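Local atomic coordinates of periplasmic binding protein (PDB entry 4RY8), a protein that binds 5-methylthioribose between its two lobes and probably serves as the solute-binding component of a sugar transporter. Residues Gln38-Ala41 and Arg42-Gly45; Val131-Ala134 and Gly135-Val139. All coordinates share one frame; numbering follows the deposited sequence.

Contact 1. Residues Gln38-Ala41 and Arg42-Gly45; sequences QSMA and RELG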
loop_
_atom_site.group_PDB
_atom_site.type_symbol
_atom_site.label_atom_id
_atom_site.label_comp_id
_atom_site.label_asym_id
_atom_site.label_seq_id
_atom_site.Cartn_x
_atom_site.Cartn_y
_atom_site.Cartn_z
ATOM N N GLN C 38 -8.812 27.449 -7.348
ATOM C CA GLN C 38 -8.961 28.778 -7.973
ATOM C C GLN C 38 -8.135 28.945 -9.227
ATOM O O GLN C 38 -8.622 29.523 -10.201
ATOM C CB GLN C 38 -8.622 29.886 -6.984
ATOM C CG GLN C 38 -9.592 29.930 -5.817
ATOM C CD GLN C 38 -9.010 30.597 -4.595
ATOM O OE1 GLN C 38 -7.794 30.719 -4.456
ATOM N NE2 GLN C 38 -9.878 31.036 -3.697
ATOM N N SER C 39 -6.901 28.434 -9.230
ATOM C CA SER C 39 -6.103 28.530 -10.446
ATOM C C SER C 39 -6.684 27.659 -11.562
ATOM O O SER C 39 -6.564 28.048 -12.714
ATOM C CB SER C 39 -4.619 28.212 -10.224
ATOM O OG SER C 39 -4.405 26.853 -9.879
ATOM N N MET C 40 -7.304 26.504 -11.250
ATOM C CA MET C 40 -7.902 25.679 -12.313
ATOM C C MET C 40 -9.146 26.371 -12.858
ATOM O O MET C 40 -9.349 26.403 -14.068
ATOM C CB MET C 40 -8.242 24.237 -11.880
ATOM C CG MET C 40 -8.521 23.266 -13.027
ATOM S SD MET C 40 -7.058 22.651 -13.922
ATOM C CE MET C 40 -6.985 23.665 -15.387
ATOM N N ALA C 41 -9.984 26.913 -11.974
ATOM C CA ALA C 41 -11.184 27.627 -12.437
ATOM C C ALA C 41 -10.766 28.796 -13.321
ATOM O O ALA C 41 -11.356 29.023 -14.371
ATOM C CB ALA C 41 -12.021 28.104 -11.263
ATOM N N ARG C 42 -9.734 29.528 -12.902
ATOM C CA ARG C 42 -9.189 30.632 -13.725
ATOM C C ARG C 42 -8.836 30.156 -15.124
ATOM O O ARG C 42 -9.085 30.854 -16.119
ATOM C CB ARG C 42 -7.925 31.228 -13.095
ATOM C CG ARG C 42 -7.798 32.751 -13.167
ATOM C CD ARG C 42 -7.793 33.332 -11.759
ATOM N NE ARG C 42 -6.691 32.754 -10.990
ATOM C CZ ARG C 42 -6.683 32.537 -9.673
ATOM N NH1 ARG C 42 -7.725 32.855 -8.905
ATOM N NH2 ARG C 42 -5.615 31.982 -9.122
ATOM N N GLU C 43 -8.217 28.984 -15.190
ATOM C CA GLU C 43 -7.768 28.416 -16.447
ATOM C C GLU C 43 -8.876 27.967 -17.400
ATOM O O GLU C 43 -8.713 28.069 -18.624
ATOM C CB GLU C 43 -6.764 27.292 -16.180
ATOM C CG GLU C 43 -5.346 27.819 -15.948
ATOM C CD GLU C 43 -4.413 26.755 -15.402
ATOM O OE1 GLU C 43 -4.537 25.581 -15.839
ATOM O OE2 GLU C 43 -3.575 27.084 -14.521
ATOM N N LEU C 44 -10.004 27.502 -16.868
ATOM C CA LEU C 44 -11.125 27.071 -17.720
ATOM C C LEU C 44 -11.991 28.258 -18.114
ATOM O O LEU C 44 -12.734 28.200 -19.112
ATOM C CB LEU C 44 -11.985 26.027 -17.012
ATOM C CG LEU C 44 -11.188 24.827 -16.527
ATOM C CD1 LEU C 44 -12.043 24.006 -15.574
ATOM C CD2 LEU C 44 -10.651 23.978 -17.667
ATOM N N GLY C 45 -11.875 29.339 -17.343
ATOM C CA GLY C 45 -12.706 30.514 -17.526
ATOM C C GLY C 45 -14.045 30.335 -16.840
ATOM O O GLY C 45 -14.968 31.100 -17.088
#
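The guanidinium of Arg42 lies flat over the backbone of the preceding helical turn. Its centre covers Gln38 O, which sits 3.6 Å above the plane, and Ser39 N lies over the same face nearer the rim. NH1 of Arg42 also reaches CB of Gln38 at 3.6 Å. Bends at chi2 and chi3 (117° and 58°) fold the arginine back along the helix. Met40 and Glu43 meet at about a right angle. The methyl CE of Met40 approaches OE1 of Glu43 at 3.1 Å and also touches its CB. That oxygen forms a salt bridge with Arg260 of helix 255-270. An alanine in place of Glu43 keeps CB beside the Met40 methyl but would probably leave Arg260 without its salt-bridge mate. On its other flank, Met40 CE meets Leu44 CD2 at 4.3 Å. Both side chains also pack on helices 255-270 and 318-326. The backbone is helical as far as Leu44: Arg42 N bonds Gln38 O at 2.9 Å, and Glu43 N and Leu44 N follow the same i to i+4 pattern. Gly45 is the first residue to leave it, with positive phi (83°). This is the C-terminal end of the helix in a beta-alpha-beta unit, strand 17-22, helix 28-44 and strand 47-52.

Contact 2. Residues Val131-Ala134 and Gly135-Val139; sequences VDFA and GNANV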
loop_
_atom_site.group_PDB
_atom_site.type_symbol
_atom_site.label_atom_id
_atom_site.label_comp_id
_atom_site.label_asym_id
_atom_site.label_seq_id
_atom_site.Cartn_x
_atom_site.Cartn_y
_atom_site.Cartn_z
ATOM N N VAL C 131 9.502 -0.143 10.472
ATOM C CA VAL C 131 10.823 -0.456 9.985
ATOM C C VAL C 131 11.968 0.422 10.608
ATOM O O VAL C 131 13.046 -0.099 10.940
ATOM C CB VAL C 131 10.816 -0.374 8.432
ATOM C CG1 VAL C 131 12.226 -0.456 7.861
ATOM C CG2 VAL C 131 9.946 -1.481 7.885
ATOM N N ASP C 132 11.777 1.730 10.721
ATOM C CA ASP C 132 12.777 2.555 11.360
ATOM C C ASP C 132 13.077 2.143 12.766
ATOM O O ASP C 132 14.188 2.305 13.229
ATOM C CB ASP C 132 12.337 4.017 11.380
ATOM C CG ASP C 132 12.630 4.735 10.069
ATOM O OD1 ASP C 132 13.069 4.067 9.104
ATOM O OD2 ASP C 132 12.409 5.966 10.030
ATOM N N PHE C 133 12.074 1.645 13.480
ATOM C CA PHE C 133 12.269 1.159 14.823
ATOM C C PHE C 133 12.510 -0.365 14.919
ATOM O O PHE C 133 12.472 -0.921 16.021
ATOM C CB PHE C 133 11.028 1.578 15.661
ATOM C CG PHE C 133 11.077 2.996 16.116
ATOM C CD1 PHE C 133 10.635 4.018 15.294
ATOM C CD2 PHE C 133 11.594 3.321 17.379
ATOM C CE1 PHE C 133 10.683 5.331 15.713
ATOM C CE2 PHE C 133 11.638 4.618 17.804
ATOM C CZ PHE C 133 11.196 5.635 16.970
ATOM N N ALA C 134 12.790 -1.045 13.798
ATOM C CA ALA C 134 12.922 -2.519 13.793
ATOM C C ALA C 134 11.787 -3.194 14.569
ATOM O O ALA C 134 12.034 -4.145 15.274
ATOM C CB ALA C 134 14.249 -2.996 14.354
ATOM N N GLY C 135 10.566 -2.685 14.419
ATOM C CA GLY C 135 9.353 -3.279 15.014
ATOM C C GLY C 135 9.157 -3.155 16.512
ATOM O O GLY C 135 8.227 -3.785 17.049
ATOM N N ASN C 136 10.007 -2.375 17.193
ATOM C CA ASN C 136 9.806 -2.009 18.610
ATOM C C ASN C 136 9.771 -0.481 18.852
ATOM O O ASN C 136 10.779 0.224 18.655
ATOM C CB ASN C 136 10.918 -2.612 19.474
ATOM C CG ASN C 136 10.881 -4.121 19.495
ATOM O OD1 ASN C 136 9.949 -4.737 20.028
ATOM N ND2 ASN C 136 11.871 -4.728 18.886
ATOM N N ALA C 137 8.619 0.015 19.294
ATOM C CA ALA C 137 8.411 1.429 19.563
ATOM C C ALA C 137 7.214 1.626 20.475
ATOM O O ALA C 137 6.250 0.883 20.370
ATOM C CB ALA C 137 8.132 2.202 18.294
ATOM N N ASN C 138 7.263 2.712 21.258
ATOM C CA ASN C 138 6.139 3.201 22.073
ATOM C C ASN C 138 5.520 4.484 21.456
ATOM O O ASN C 138 6.018 5.597 21.631
ATOM C CB ASN C 138 6.629 3.486 23.501
ATOM C CG ASN C 138 7.157 2.244 24.212
ATOM O OD1 ASN C 138 8.140 2.308 24.953
ATOM N ND2 ASN C 138 6.501 1.131 24.003
ATOM N N VAL C 139 4.411 4.313 20.760
ATOM C CA VAL C 139 3.902 5.327 19.869
ATOM C C VAL C 139 2.782 6.105 20.486
ATOM O O VAL C 139 1.786 5.487 20.990
ATOM C CB VAL C 139 3.371 4.663 18.563
ATOM C CG1 VAL C 139 2.854 5.720 17.593
ATOM C CG2 VAL C 139 4.468 3.827 17.931
HETATM O O HOH W 1 13.469 0.047 18.261
#
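Phe133 and Ala137 make the apolar part of this contact. CB of Ala137 sits over one face of the phenyl ring as a CH-pi contact, 4.1 Å from the ring centroid and 27° off the ring normal. Its closest ring atom is CG of Phe133, at 3.7 Å. The ring is placed by chi1 of -80°, which sets CG beside the backbone N and opposite the carbonyl carbon. The carbonyl O of Asn136 also comes close to the ring, 3.4 Å from CD2 of Phe133, in an oblique position. Beyond the two segments, Phe133 packs on Ala200, Lys226 and Tyr228, and Ala137 on Ile167. The ring thus lies between the helix end and neighbouring strands of the sheet.

The direct polar link is a backbone bond. Asn136 N donates to Phe133 O at 3.1 Å, and the bond is nearly straight at the hydrogen (167°). The donor stands above the carbonyl plane. This bond closes a type I' beta turn from Phe133 to Asn136, with positive phi at both Ala134 and Gly135.

A water adds a second bridge. It donates to Phe133 O at 2.6 Å and to Asn136 O at 2.7 Å. Phe133 O therefore accepts from both the water and Asn136 N.

The helix ends in a Schellman motif. Ala134 is its C-prime residue, and Ala134 N bonds Val131 O at 3.0 Å. Gly135 N turns back to Ala130 O. The arrangement is a capped helix-to-strand connection, leading from helix 118-132 into strand 137-142 of the mixed sheet.

In the fold
Contact 1 comes first along the chain and closes before contact 2 opens. Their centres are 45 Å apart, their nearest atoms about 33 Å, and they lie on opposite sides of the chain's centre. Each sits where a helix ends and the chain passes on to a strand. Helix 28-44 leads to strand 47-52, at one edge of the parallel sheet. Helix 118-132 leads to strand 137-142, inside the mixed sheet. The contacts thus belong to the two different lobes of a periplasmic binding protein. Neither includes residues of the 5-methylthioribose pocket. They belong to the alpha/beta framework of the two lobes.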